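Local coordinates for protein hydroxyglutarate synthase (Oryza sativa, PDB 6W1K) that catalyses the iron(II)-dependent decarboxylation and hydroxylation of 2-oxoadipate to D-2-hydroxyglutarate, a step of D-lysine catabolism, and takes part in regulating starch synthesis in the endosperm, at residues F22-S27 with V115-P120; G66-I72 with I124-V129; S74-F78 with H153-A157; K167-F173 with F251-I257. All coordinates share one frame; numbering follows the deposited sequence.

Overall arrangement
Interactions 1, 2 and 3 form a connected group, while interaction 4 stands apart. Interaction 3 joins the other two: its centre is about 12 Å from that of interaction 2 and about 16 Å from that of interaction 1. Phe22 CE1 of interaction 1 meets Phe78 CE2 at 3.5 Å, and Ile124 CD1 of interaction 2 meets Leu75 CB at 4.0 Å. Residues 115-120 and 124-129 flank one short step of chain beside the active site. The Pro120 side chain is about 10 Å from the bound nickel, and that of Ser125 about 4 Å from the 2-oxoadipic acid. Interaction 4 touches none of the others; its nearest atoms are about 11 Å from interaction 2.

Interaction 1: F22-S27 with V115-P120; sequences FRTVIS and VYGPLP
With CG set beside its backbone N (chi1 -68°) and the chain extended from CG to NE, Arg23 carries its guanidinium from helix 16-36 to the backbone of Val115 and Gly117. NH1 serves both carbonyls. Its bond to Gly117 O, 2.7 Å long and fairly straight at 164°, runs in the plane of both groups, whereas Val115 O takes NH1 at 2.7 Å from above its carbonyl plane, a more bent approach. NH2 adds a weak bond to Gly117 O. Leu119 lays CD2 over the centre of one guanidinium face, 3.5 Å above the plane, and Asp19 forms a salt bridge with NE, further fixing the group's rotation. An arginine thus gathers the carbonyls of the irregular loop that leads into strand 121-127, in the mixed sheet of this glyoxalase-clan enzyme; Pro120 brings its side chain to about 5 Å from that of the iron ligand His59. One helical turn beyond Arg23, Ile26 slides past Val115 in the opposite direction, its CD1 3.7 Å from Val115 CB, and reaches Pro120 CD at 4.0 Å. Phe22 presents a ring edge to the leucine methyl, CE2 lying 3.7 Å from Leu119 CD2.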
loop_
_atom_site.group_PDB
_atom_site.type_symbol
_atom_site.label_atom_id
_atom_site.label_comp_id
_atom_site.label_asym_id
_atom_site.label_seq_id
_atom_site.Cartn_x
_atom_site.Cartn_y
_atom_site.Cartn_z
ATOM N N PHE A 22 9.136 -16.220 2.075
ATOM C CA PHE A 22 8.386 -15.040 1.656
ATOM C C PHE A 22 7.940 -14.215 2.850
ATOM O O PHE A 22 8.046 -12.980 2.832
ATOM C CB PHE A 22 7.167 -15.434 0.830
ATOM C CG PHE A 22 6.294 -14.252 0.447
ATOM C CD1 PHE A 22 6.654 -13.433 -0.596
ATOM C CD2 PHE A 22 5.132 -13.963 1.144
ATOM C CE1 PHE A 22 5.860 -12.350 -0.963
ATOM C CE2 PHE A 22 4.346 -12.874 0.792
ATOM C CZ PHE A 22 4.711 -12.079 -0.260
ATOM N N ARG A 23 7.495 -14.873 3.916
ATOM C CA ARG A 23 7.055 -14.125 5.089
ATOM C C ARG A 23 8.203 -13.411 5.798
ATOM O O ARG A 23 7.988 -12.327 6.356
ATOM C CB ARG A 23 6.324 -15.049 6.053
ATOM C CG ARG A 23 4.989 -15.522 5.472
ATOM C CD ARG A 23 4.314 -16.516 6.364
ATOM N NE ARG A 23 3.085 -17.076 5.788
ATOM C CZ ARG A 23 1.860 -16.550 5.940
ATOM N NH1 ARG A 23 1.694 -15.407 6.615
ATOM N NH2 ARG A 23 0.795 -17.153 5.401
ATOM N N THR A 24 9.420 -13.968 5.806
ATOM C CA THR A 24 10.529 -13.195 6.393
ATOM C C THR A 24 10.820 -11.950 5.562
ATOM O O THR A 24 11.284 -10.942 6.108
ATOM C CB THR A 24 11.829 -14.006 6.529
ATOM O OG1 THR A 24 12.407 -14.247 5.234
ATOM C CG2 THR A 24 11.592 -15.293 7.286
ATOM N N VAL A 25 10.581 -11.996 4.240
ATOM C CA VAL A 25 10.846 -10.830 3.410
ATOM C C VAL A 25 9.834 -9.724 3.711
ATOM O O VAL A 25 10.201 -8.545 3.874
ATOM C CB VAL A 25 10.836 -11.210 1.911
ATOM C CG1 VAL A 25 10.994 -9.944 1.034
ATOM C CG2 VAL A 25 11.968 -12.184 1.538
ATOM N N ILE A 26 8.549 -10.063 3.755
ATOM C CA ILE A 26 7.566 -9.007 3.967
ATOM C C ILE A 26 7.666 -8.528 5.400
ATOM O O ILE A 26 7.330 -7.375 5.688
ATOM C CB ILE A 26 6.121 -9.405 3.581
ATOM C CG1 ILE A 26 5.641 -10.689 4.243
ATOM C CG2 ILE A 26 6.032 -9.500 2.070
ATOM C CD1 ILE A 26 4.111 -10.878 4.195
ATOM N N SER A 27 8.184 -9.372 6.290
ATOM C CA SER A 27 8.437 -8.942 7.658
ATOM C C SER A 27 9.513 -7.873 7.693
ATOM O O SER A 27 9.392 -6.890 8.431
ATOM C CB SER A 27 8.821 -10.148 8.513
ATOM O OG SER A 27 9.244 -9.718 9.772
ATOM N N VAL A 115 2.222 -10.215 9.212
ATOM C CA VAL A 115 2.835 -10.925 8.093
ATOM C C VAL A 115 2.815 -12.446 8.290
ATOM O O VAL A 115 3.083 -13.178 7.331
ATOM C CB VAL A 115 4.282 -10.456 7.858
ATOM C CG1 VAL A 115 4.282 -8.965 7.523
ATOM C CG2 VAL A 115 5.158 -10.764 9.104
ATOM N N TYR A 116 2.504 -12.933 9.490
ATOM C CA TYR A 116 2.309 -14.366 9.737
ATOM C C TYR A 116 0.831 -14.781 9.737
ATOM O O TYR A 116 0.510 -15.931 10.077
ATOM C CB TYR A 116 2.991 -14.756 11.048
ATOM C CG TYR A 116 4.463 -14.406 11.004
ATOM C CD1 TYR A 116 5.349 -15.137 10.217
ATOM C CD2 TYR A 116 4.954 -13.306 11.705
ATOM C CE1 TYR A 116 6.697 -14.793 10.148
ATOM C CE2 TYR A 116 6.299 -12.960 11.649
ATOM C CZ TYR A 116 7.160 -13.691 10.857
ATOM O OH TYR A 116 8.491 -13.331 10.806
ATOM N N GLY A 117 -0.055 -13.891 9.318
ATOM C CA GLY A 117 -1.461 -14.184 9.200
ATOM C C GLY A 117 -1.798 -14.413 7.748
ATOM O O GLY A 117 -0.939 -14.796 6.948
ATOM N N PRO A 118 -3.051 -14.183 7.371
ATOM C CA PRO A 118 -3.418 -14.333 5.957
ATOM C C PRO A 118 -2.550 -13.402 5.120
ATOM O O PRO A 118 -2.358 -12.238 5.458
ATOM C CB PRO A 118 -4.902 -13.951 5.922
ATOM C CG PRO A 118 -5.179 -13.259 7.207
ATOM C CD PRO A 118 -4.202 -13.812 8.211
ATOM N N LEU A 119 -1.989 -13.934 4.052
ATOM C CA LEU A 119 -1.057 -13.150 3.256
ATOM C C LEU A 119 -1.764 -11.953 2.633
ATOM O O LEU A 119 -2.923 -12.066 2.198
ATOM C CB LEU A 119 -0.445 -14.002 2.155
ATOM C CG LEU A 119 0.643 -14.995 2.536
ATOM C CD1 LEU A 119 0.919 -15.819 1.278
ATOM C CD2 LEU A 119 1.907 -14.347 3.109
ATOM N N PRO A 120 -1.107 -10.798 2.569
ATOM C CA PRO A 120 -1.777 -9.602 2.050
ATOM C C PRO A 120 -1.798 -9.579 0.528
ATOM O O PRO A 120 -0.938 -10.160 -0.142
ATOM C CB PRO A 120 -0.925 -8.461 2.613
ATOM C CG PRO A 120 0.500 -9.039 2.667
ATOM C CD PRO A 120 0.252 -10.502 3.095
#

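Interaction 2: G66-I72 with I124-V129; sequences GVDGYGI and ISELLV
The carboxylate of Glu126 has Ile72 CD1 over one face, 3.7 Å from Glu126 CD. Toward that same face, tilted 25° out of the carboxylate plane, Ile72 N meets Glu126 OE1 on its anti side in a nearly straight bond of 2.8 Å (169°). Arg98 holds OE2 in a salt bridge, so each carboxylate oxygen has a partner and the flat group is kept from turning. Glu126 places CG between its backbone N and carbonyl carbon (chi1 67°) and then runs extended, lifting the carboxylate to the start of helix 72-81. Gly71 CA sits just beyond Glu126 OE1, 3.3 Å from it and close to the carboxylate plane. Ile72 crosses the glutamate at about a right angle and lays CG1 4.0 Å from Ile124 CG2. Gly66 N meets Leu127 O at 2.8 Å, on a lone pair in the carbonyl plane, continuing the parallel pairing of the two strands past Phe65. Val67, first residue of the type I' turn ending at Tyr70, has CG1 4.0 Å from Val129 CG2. Strand 121-127, whose Ser125 side chain is about 4 Å from the 2-oxoadipic acid, lies between strands 57-65 and 97-103, and helix 134-147 packs on Val67.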
loop_
_atom_site.group_PDB
_atom_site.type_symbol
_atom_site.label_atom_id
_atom_site.label_comp_id
_atom_site.label_asym_id
_atom_site.label_seq_id
_atom_site.Cartn_x
_atom_site.Cartn_y
_atom_site.Cartn_z
ATOM N N GLY A 66 7.421 4.642 -13.633
ATOM C CA GLY A 66 7.152 3.884 -14.842
ATOM C C GLY A 66 8.024 4.250 -16.028
ATOM O O GLY A 66 7.554 4.811 -17.032
ATOM N N VAL A 67 9.309 3.941 -15.921
ATOM C CA VAL A 67 10.270 4.259 -16.963
ATOM C C VAL A 67 11.466 3.324 -16.816
ATOM O O VAL A 67 11.879 2.988 -15.703
ATOM C CB VAL A 67 10.680 5.754 -16.907
ATOM C CG1 VAL A 67 11.467 6.090 -15.642
ATOM C CG2 VAL A 67 11.476 6.131 -18.126
ATOM N N ASP A 68 11.992 2.881 -17.960
ATOM C CA ASP A 68 13.247 2.109 -18.029
ATOM C C ASP A 68 13.230 0.904 -17.099
ATOM O O ASP A 68 14.238 0.541 -16.493
ATOM C CB ASP A 68 14.458 2.993 -17.716
ATOM C CG ASP A 68 14.658 4.119 -18.735
ATOM O OD1 ASP A 68 15.339 5.113 -18.380
ATOM O OD2 ASP A 68 14.138 4.020 -19.877
ATOM N N GLY A 69 12.080 0.252 -17.014
ATOM C CA GLY A 69 11.951 -0.930 -16.196
ATOM C C GLY A 69 11.879 -0.703 -14.698
ATOM O O GLY A 69 11.931 -1.677 -13.951
ATOM N N TYR A 70 11.793 0.538 -14.231
ATOM C CA TYR A 70 11.711 0.833 -12.795
ATOM C C TYR A 70 10.284 0.768 -12.255
ATOM O O TYR A 70 10.063 1.035 -11.062
ATOM C CB TYR A 70 12.358 2.207 -12.519
ATOM C CG TYR A 70 13.857 2.061 -12.279
ATOM C CD1 TYR A 70 14.745 1.900 -13.339
ATOM C CD2 TYR A 70 14.374 1.980 -10.979
ATOM C CE1 TYR A 70 16.097 1.683 -13.113
ATOM C CE2 TYR A 70 15.729 1.757 -10.749
ATOM C CZ TYR A 70 16.571 1.595 -11.808
ATOM O OH TYR A 70 17.904 1.386 -11.548
ATOM N N GLY A 71 9.319 0.402 -13.087
ATOM C CA GLY A 71 7.903 0.483 -12.751
ATOM C C GLY A 71 7.359 -0.752 -12.064
ATOM O O GLY A 71 8.057 -1.451 -11.330
ATOM N N ILE A 72 6.071 -0.997 -12.289
ATOM C CA ILE A 72 5.373 -2.077 -11.602
ATOM C C ILE A 72 6.147 -3.389 -11.729
ATOM O O ILE A 72 6.293 -4.134 -10.758
ATOM C CB ILE A 72 3.950 -2.209 -12.144
ATOM C CG1 ILE A 72 3.122 -0.981 -11.782
ATOM C CG2 ILE A 72 3.279 -3.450 -11.587
ATOM C CD1 ILE A 72 1.870 -0.852 -12.591
ATOM N N ILE A 124 0.407 -2.177 -6.530
ATOM C CA ILE A 124 1.640 -1.560 -7.017
ATOM C C ILE A 124 1.256 -0.550 -8.091
ATOM O O ILE A 124 0.592 -0.906 -9.072
ATOM C CB ILE A 124 2.635 -2.567 -7.599
ATOM C CG1 ILE A 124 2.901 -3.699 -6.597
ATOM C CG2 ILE A 124 3.924 -1.853 -7.916
ATOM C CD1 ILE A 124 3.750 -4.844 -7.134
ATOM N N SER A 125 1.638 0.685 -7.894
ATOM C CA SER A 125 1.345 1.730 -8.864
ATOM C C SER A 125 2.657 2.197 -9.492
ATOM O O SER A 125 3.756 1.927 -8.980
ATOM C CB SER A 125 0.576 2.864 -8.199
ATOM O OG SER A 125 1.317 3.438 -7.158
ATOM N N GLU A 126 2.537 2.837 -10.653
ATOM C CA GLU A 126 3.682 3.484 -11.277
ATOM C C GLU A 126 3.277 4.830 -11.862
ATOM O O GLU A 126 2.170 4.993 -12.368
ATOM C CB GLU A 126 4.296 2.617 -12.390
ATOM C CG GLU A 126 3.420 2.405 -13.611
ATOM C CD GLU A 126 3.988 1.378 -14.608
ATOM O OE1 GLU A 126 4.969 0.658 -14.298
ATOM O OE2 GLU A 126 3.433 1.288 -15.713
ATOM N N LEU A 127 4.199 5.777 -11.810
ATOM C CA LEU A 127 4.015 7.058 -12.491
ATOM C C LEU A 127 4.322 6.925 -13.981
ATOM O O LEU A 127 5.358 6.369 -14.372
ATOM C CB LEU A 127 4.930 8.084 -11.840
ATOM C CG LEU A 127 4.891 9.515 -12.397
ATOM C CD1 LEU A 127 3.642 10.266 -12.080
ATOM C CD2 LEU A 127 6.122 10.200 -11.775
ATOM N N LEU A 128 3.431 7.455 -14.811
ATOM C CA LEU A 128 3.610 7.444 -16.264
ATOM C C LEU A 128 4.502 8.627 -16.624
ATOM O O LEU A 128 4.037 9.712 -16.997
ATOM C CB LEU A 128 2.269 7.472 -16.971
ATOM C CG LEU A 128 1.302 6.352 -16.587
ATOM C CD1 LEU A 128 -0.079 6.652 -17.174
ATOM C CD2 LEU A 128 1.825 5.001 -17.047
ATOM N N VAL A 129 5.810 8.382 -16.515
ATOM C CA VAL A 129 6.806 9.450 -16.551
ATOM C C VAL A 129 6.765 10.183 -17.878
ATOM O O VAL A 129 6.940 11.406 -17.933
ATOM C CB VAL A 129 8.206 8.869 -16.281
ATOM C CG1 VAL A 129 9.306 9.932 -16.472
ATOM C CG2 VAL A 129 8.274 8.352 -14.890
#

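Interaction 3: S74-F78 with H153-A157; sequences SLAEF and HATLA
Thr155 gives its backbone N-H to water 2, 3.1 Å away, and that water passes a weak bond of 3.5 Å on to Ser74 O. The amide belongs to the first turn of helix 154-160, where no backbone carbonyl of the helix can take it up, so a water does so and links the turn, weakly, to helix 72-81. Water 1 lies between Ala154 N and Ser74 O as well, but its bond to Ala154 N is weak and its distance to the carbonyl is too short to be trusted. The methyl of Ala154 also faces that carbonyl, CB to Ser74 O being 3.5 Å, and touches Leu75 CD2 at 4.0 Å. Thr155 does the heavier work. Its chi1 of -53° keeps OG1 beside the backbone N and sends CG2 out over the ring of Phe78, 4° off the ring normal and 3.8 Å from the centroid, in a clear CH-pi contact. OG1 comes down alongside Phe78 CB, at 3.3 Å. Val25 of helix 16-36 packs against both Phe78 and Thr155, and Tyr191 against Leu75 and Ala154. The N-terminal turn of helix 154-160, opened by His153 at the N-cap position, thus lays Ala154 and Thr155 against Leu75 and Phe78 on the side of helix 72-81, whose place after strand 57-65 and before strands 85-92, 97-103 and 121-127 is consistent with the beta-alpha-beta-beta-beta module of the glyoxalase clan.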
loop_
_atom_site.group_PDB
_atom_site.type_symbol
_atom_site.label_atom_id
_atom_site.label_comp_id
_atom_site.label_asym_id
_atom_site.label_seq_id
_atom_site.Cartn_x
_atom_site.Cartn_y
_atom_site.Cartn_z
ATOM N N SER A 74 9.168 -4.124 -11.778
ATOM C CA SER A 74 10.387 -4.281 -10.999
ATOM C C SER A 74 10.096 -4.900 -9.638
ATOM O O SER A 74 10.964 -5.567 -9.061
ATOM C CB SER A 74 11.103 -2.922 -10.865
ATOM O OG SER A 74 10.426 -2.052 -9.971
ATOM N N LEU A 75 8.887 -4.723 -9.127
ATOM C CA LEU A 75 8.465 -5.413 -7.913
ATOM C C LEU A 75 7.573 -6.607 -8.183
ATOM O O LEU A 75 7.587 -7.567 -7.409
ATOM C CB LEU A 75 7.690 -4.475 -6.997
ATOM C CG LEU A 75 8.518 -3.633 -6.042
ATOM C CD1 LEU A 75 7.554 -2.575 -5.467
ATOM C CD2 LEU A 75 9.160 -4.495 -4.985
ATOM N N ALA A 76 6.792 -6.561 -9.259
ATOM C CA ALA A 76 5.788 -7.603 -9.448
ATOM C C ALA A 76 6.422 -8.970 -9.590
ATOM O O ALA A 76 5.834 -9.960 -9.173
ATOM C CB ALA A 76 4.938 -7.354 -10.679
ATOM N N GLU A 77 7.603 -9.044 -10.206
ATOM C CA GLU A 77 8.260 -10.330 -10.444
ATOM C C GLU A 77 8.598 -11.058 -9.139
ATOM O O GLU A 77 8.557 -12.296 -9.078
ATOM C CB GLU A 77 9.528 -10.085 -11.258
ATOM C CG GLU A 77 10.102 -11.291 -11.942
ATOM C CD GLU A 77 11.544 -11.065 -12.419
ATOM O OE1 GLU A 77 12.266 -12.081 -12.548
ATOM O OE2 GLU A 77 11.957 -9.890 -12.644
ATOM N N PHE A 78 8.999 -10.319 -8.109
ATOM C CA PHE A 78 9.192 -10.944 -6.810
ATOM C C PHE A 78 7.916 -11.631 -6.344
ATOM O O PHE A 78 7.934 -12.815 -5.971
ATOM C CB PHE A 78 9.625 -9.902 -5.770
ATOM C CG PHE A 78 9.585 -10.430 -4.345
ATOM C CD1 PHE A 78 10.467 -11.408 -3.934
ATOM C CD2 PHE A 78 8.637 -9.957 -3.455
ATOM C CE1 PHE A 78 10.443 -11.912 -2.621
ATOM C CE2 PHE A 78 8.594 -10.446 -2.147
ATOM C CZ PHE A 78 9.482 -11.443 -1.734
ATOM N N HIS A 153 16.618 -5.303 -8.466
ATOM C CA HIS A 153 16.750 -5.717 -7.063
ATOM C C HIS A 153 15.899 -4.840 -6.195
ATOM O O HIS A 153 16.294 -4.437 -5.095
ATOM C CB HIS A 153 18.224 -5.723 -6.645
ATOM C CG HIS A 153 19.028 -6.635 -7.505
ATOM N ND1 HIS A 153 18.971 -8.004 -7.374
ATOM C CD2 HIS A 153 19.754 -6.395 -8.618
ATOM C CE1 HIS A 153 19.687 -8.567 -8.333
ATOM N NE2 HIS A 153 20.191 -7.605 -9.088
ATOM N N ALA A 154 14.681 -4.568 -6.669
ATOM C CA ALA A 154 13.790 -3.663 -5.953
ATOM C C ALA A 154 13.402 -4.215 -4.594
ATOM O O ALA A 154 13.203 -3.452 -3.646
ATOM C CB ALA A 154 12.526 -3.389 -6.788
ATOM N N THR A 155 13.279 -5.532 -4.470
ATOM C CA THR A 155 12.894 -6.101 -3.177
ATOM C C THR A 155 14.001 -5.975 -2.141
ATOM O O THR A 155 13.730 -5.682 -0.969
ATOM C CB THR A 155 12.499 -7.567 -3.386
ATOM O OG1 THR A 155 11.522 -7.596 -4.428
ATOM C CG2 THR A 155 11.907 -8.160 -2.134
ATOM N N LEU A 156 15.249 -6.180 -2.551
ATOM C CA LEU A 156 16.386 -5.893 -1.687
ATOM C C LEU A 156 16.356 -4.453 -1.202
ATOM O O LEU A 156 16.551 -4.177 -0.015
ATOM C CB LEU A 156 17.675 -6.176 -2.451
ATOM C CG LEU A 156 18.543 -7.405 -2.240
ATOM C CD1 LEU A 156 19.752 -7.202 -3.144
ATOM C CD2 LEU A 156 18.893 -7.516 -0.806
ATOM N N ALA A 157 16.097 -3.515 -2.116
ATOM C CA ALA A 157 15.959 -2.108 -1.733
ATOM C C ALA A 157 14.849 -1.920 -0.697
ATOM O O ALA A 157 15.025 -1.222 0.311
ATOM C CB ALA A 157 15.688 -1.268 -2.974
HETATM O O HOH W 1 13.327 -6.117 -9.285
HETATM O O HOH W 2 12.973 -7.419 -6.887
#

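Interaction 4: K167-F173 with F251-I257; sequences KPIYSDF and FTFADGI
The Phe253 ring has Tyr170 over one face and Phe251 of its own segment over the other, while Phe173 meets it at CE2 and CZ; both cross-contact ring pairs are oblique. Tyr170 places CD1 toward the rim, the centroids 5.2 Å apart and the planes at 55°. The Phe173 side chain crosses Phe253 at about a right angle, ring planes at 47°, with Phe253 CZ over its face. Tyr170 in turn meets Ile257 CG2 through its CD2 at 3.9 Å. Lys167 approaches Phe251 from the opposite direction, bending at its outer torsions to bring NZ above the ring, 4.7 Å from the centroid, in a cation-pi contact. There NZ also bonds Thr252 O at 2.9 Å, in the carbonyl plane. A nearly straight bond of 2.8 Å from Ala254 N to Pro168 O joins the backbones. Asp255, in the type I turn from Phe253 to Gly256, offers the syn side of OD1 to Tyr170 N at 3.1 Å. Set against the first turn of helix 170-179, that carboxylate probably gains from the helix dipole; charged groups at both margins and an aromatic cluster between them join this helix start to the hairpin of strands 248-252 and 258-271.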
loop_
_atom_site.group_PDB
_atom_site.type_symbol
_atom_site.label_atom_id
_atom_site.label_comp_id
_atom_site.label_asym_id
_atom_site.label_seq_id
_atom_site.Cartn_x
_atom_site.Cartn_y
_atom_site.Cartn_z
ATOM N N LYS A 167 21.258 9.940 -3.666
ATOM C CA LYS A 167 20.438 10.788 -2.808
ATOM C C LYS A 167 20.059 12.043 -3.583
ATOM O O LYS A 167 20.917 12.637 -4.231
ATOM C CB LYS A 167 21.211 11.186 -1.553
ATOM C CG LYS A 167 20.360 11.446 -0.324
ATOM C CD LYS A 167 21.225 11.710 0.928
ATOM C CE LYS A 167 20.704 10.914 2.144
ATOM N NZ LYS A 167 20.709 11.703 3.441
ATOM N N PRO A 168 18.806 12.469 -3.540
ATOM C CA PRO A 168 18.392 13.628 -4.349
ATOM C C PRO A 168 18.868 14.946 -3.770
ATOM O O PRO A 168 19.116 15.070 -2.566
ATOM C CB PRO A 168 16.864 13.563 -4.311
ATOM C CG PRO A 168 16.511 12.342 -3.545
ATOM C CD PRO A 168 17.687 11.828 -2.831
ATOM N N ILE A 169 19.036 15.944 -4.668
ATOM C CA ILE A 169 19.258 17.321 -4.248
ATOM C C ILE A 169 17.897 17.975 -4.081
ATOM O O ILE A 169 16.926 17.636 -4.767
ATOM C CB ILE A 169 20.149 18.119 -5.228
ATOM C CG1 ILE A 169 19.435 18.278 -6.566
ATOM C CG2 ILE A 169 21.482 17.400 -5.418
ATOM C CD1 ILE A 169 20.243 18.963 -7.609
ATOM N N TYR A 170 17.842 18.943 -3.171
ATOM C CA TYR A 170 16.564 19.531 -2.788
ATOM C C TYR A 170 15.893 20.205 -3.982
ATOM O O TYR A 170 14.675 20.113 -4.147
ATOM C CB TYR A 170 16.774 20.551 -1.650
ATOM C CG TYR A 170 15.455 21.121 -1.136
ATOM C CD1 TYR A 170 14.425 20.277 -0.801
ATOM C CD2 TYR A 170 15.243 22.496 -1.003
ATOM C CE1 TYR A 170 13.194 20.770 -0.355
ATOM C CE2 TYR A 170 14.017 22.994 -0.539
ATOM C CZ TYR A 170 12.996 22.123 -0.226
ATOM O OH TYR A 170 11.781 22.604 0.232
ATOM N N SER A 171 16.674 20.910 -4.805
ATOM C CA SER A 171 16.108 21.606 -5.954
ATOM C C SER A 171 15.316 20.645 -6.832
ATOM O O SER A 171 14.261 21.001 -7.365
ATOM C CB SER A 171 17.210 22.265 -6.775
ATOM O OG SER A 171 18.165 21.316 -7.208
ATOM N N ASP A 172 15.800 19.420 -6.990
ATOM C CA ASP A 172 15.082 18.479 -7.842
ATOM C C ASP A 172 13.779 18.039 -7.182
ATOM O O ASP A 172 12.748 17.890 -7.853
ATOM C CB ASP A 172 15.952 17.269 -8.152
ATOM C CG ASP A 172 17.083 17.560 -9.162
ATOM O OD1 ASP A 172 17.017 18.582 -9.875
ATOM O OD2 ASP A 172 18.023 16.725 -9.245
ATOM N N PHE A 173 13.830 17.767 -5.876
ATOM C CA PHE A 173 12.627 17.462 -5.110
ATOM C C PHE A 173 11.618 18.599 -5.232
ATOM O O PHE A 173 10.425 18.364 -5.436
ATOM C CB PHE A 173 13.021 17.215 -3.654
ATOM C CG PHE A 173 11.864 16.911 -2.730
ATOM C CD1 PHE A 173 11.345 17.884 -1.916
ATOM C CD2 PHE A 173 11.339 15.638 -2.655
ATOM C CE1 PHE A 173 10.287 17.591 -1.042
ATOM C CE2 PHE A 173 10.313 15.342 -1.783
ATOM C CZ PHE A 173 9.776 16.319 -0.987
ATOM N N PHE A 251 14.756 15.243 6.204
ATOM C CA PHE A 251 15.636 14.565 5.260
ATOM C C PHE A 251 16.765 15.514 4.884
ATOM O O PHE A 251 16.519 16.668 4.525
ATOM C CB PHE A 251 14.815 14.104 4.051
ATOM C CG PHE A 251 15.556 13.208 3.104
ATOM C CD1 PHE A 251 15.690 11.855 3.357
ATOM C CD2 PHE A 251 16.106 13.727 1.924
ATOM C CE1 PHE A 251 16.381 11.042 2.459
ATOM C CE2 PHE A 251 16.773 12.924 1.018
ATOM C CZ PHE A 251 16.923 11.587 1.284
ATOM N N THR A 252 18.001 15.039 4.966
ATOM C CA THR A 252 19.135 15.824 4.485
ATOM C C THR A 252 19.420 15.450 3.030
ATOM O O THR A 252 19.878 14.344 2.732
ATOM C CB THR A 252 20.345 15.626 5.394
ATOM O OG1 THR A 252 19.992 16.118 6.696
ATOM C CG2 THR A 252 21.568 16.438 4.892
ATOM N N PHE A 253 19.127 16.370 2.128
ATOM C CA PHE A 253 19.383 16.184 0.714
ATOM C C PHE A 253 20.883 16.272 0.400
ATOM O O PHE A 253 21.708 16.734 1.203
ATOM C CB PHE A 253 18.566 17.213 -0.078
ATOM C CG PHE A 253 17.088 16.978 0.026
ATOM C CD1 PHE A 253 16.358 17.474 1.108
ATOM C CD2 PHE A 253 16.422 16.243 -0.943
ATOM C CE1 PHE A 253 15.008 17.250 1.207
ATOM C CE2 PHE A 253 15.059 16.006 -0.837
ATOM C CZ PHE A 253 14.361 16.504 0.233
ATOM N N ALA A 254 21.223 15.821 -0.809
ATOM C CA ALA A 254 22.611 15.661 -1.200
ATOM C C ALA A 254 23.360 16.975 -1.254
ATOM O O ALA A 254 24.592 16.965 -1.168
ATOM C CB ALA A 254 22.716 14.976 -2.561
ATOM N N ASP A 255 22.670 18.100 -1.446
ATOM C CA ASP A 255 23.334 19.402 -1.456
ATOM C C ASP A 255 23.427 20.015 -0.062
ATOM O O ASP A 255 23.710 21.209 0.054
ATOM C CB ASP A 255 22.621 20.374 -2.418
ATOM C CG ASP A 255 21.082 20.326 -2.331
ATOM O OD1 ASP A 255 20.478 19.537 -1.568
ATOM O OD2 ASP A 255 20.458 21.101 -3.078
ATOM N N GLY A 256 23.155 19.229 0.993
ATOM C CA GLY A 256 23.313 19.674 2.362
ATOM C C GLY A 256 22.062 20.238 3.010
ATOM O O GLY A 256 22.045 20.432 4.238
ATOM N N ILE A 257 21.009 20.462 2.236
ATOM C CA ILE A 257 19.799 21.116 2.725
ATOM C C ILE A 257 18.929 20.104 3.455
ATOM O O ILE A 257 18.650 19.008 2.942
ATOM C CB ILE A 257 19.046 21.770 1.557
ATOM C CG1 ILE A 257 19.894 22.899 0.972
ATOM C CG2 ILE A 257 17.662 22.275 2.001
ATOM C CD1 ILE A 257 19.369 23.408 -0.339
HETATM O O HOH W 3 18.436 12.436 5.877
HETATM O O HOH W 4 19.042 22.842 -4.111
#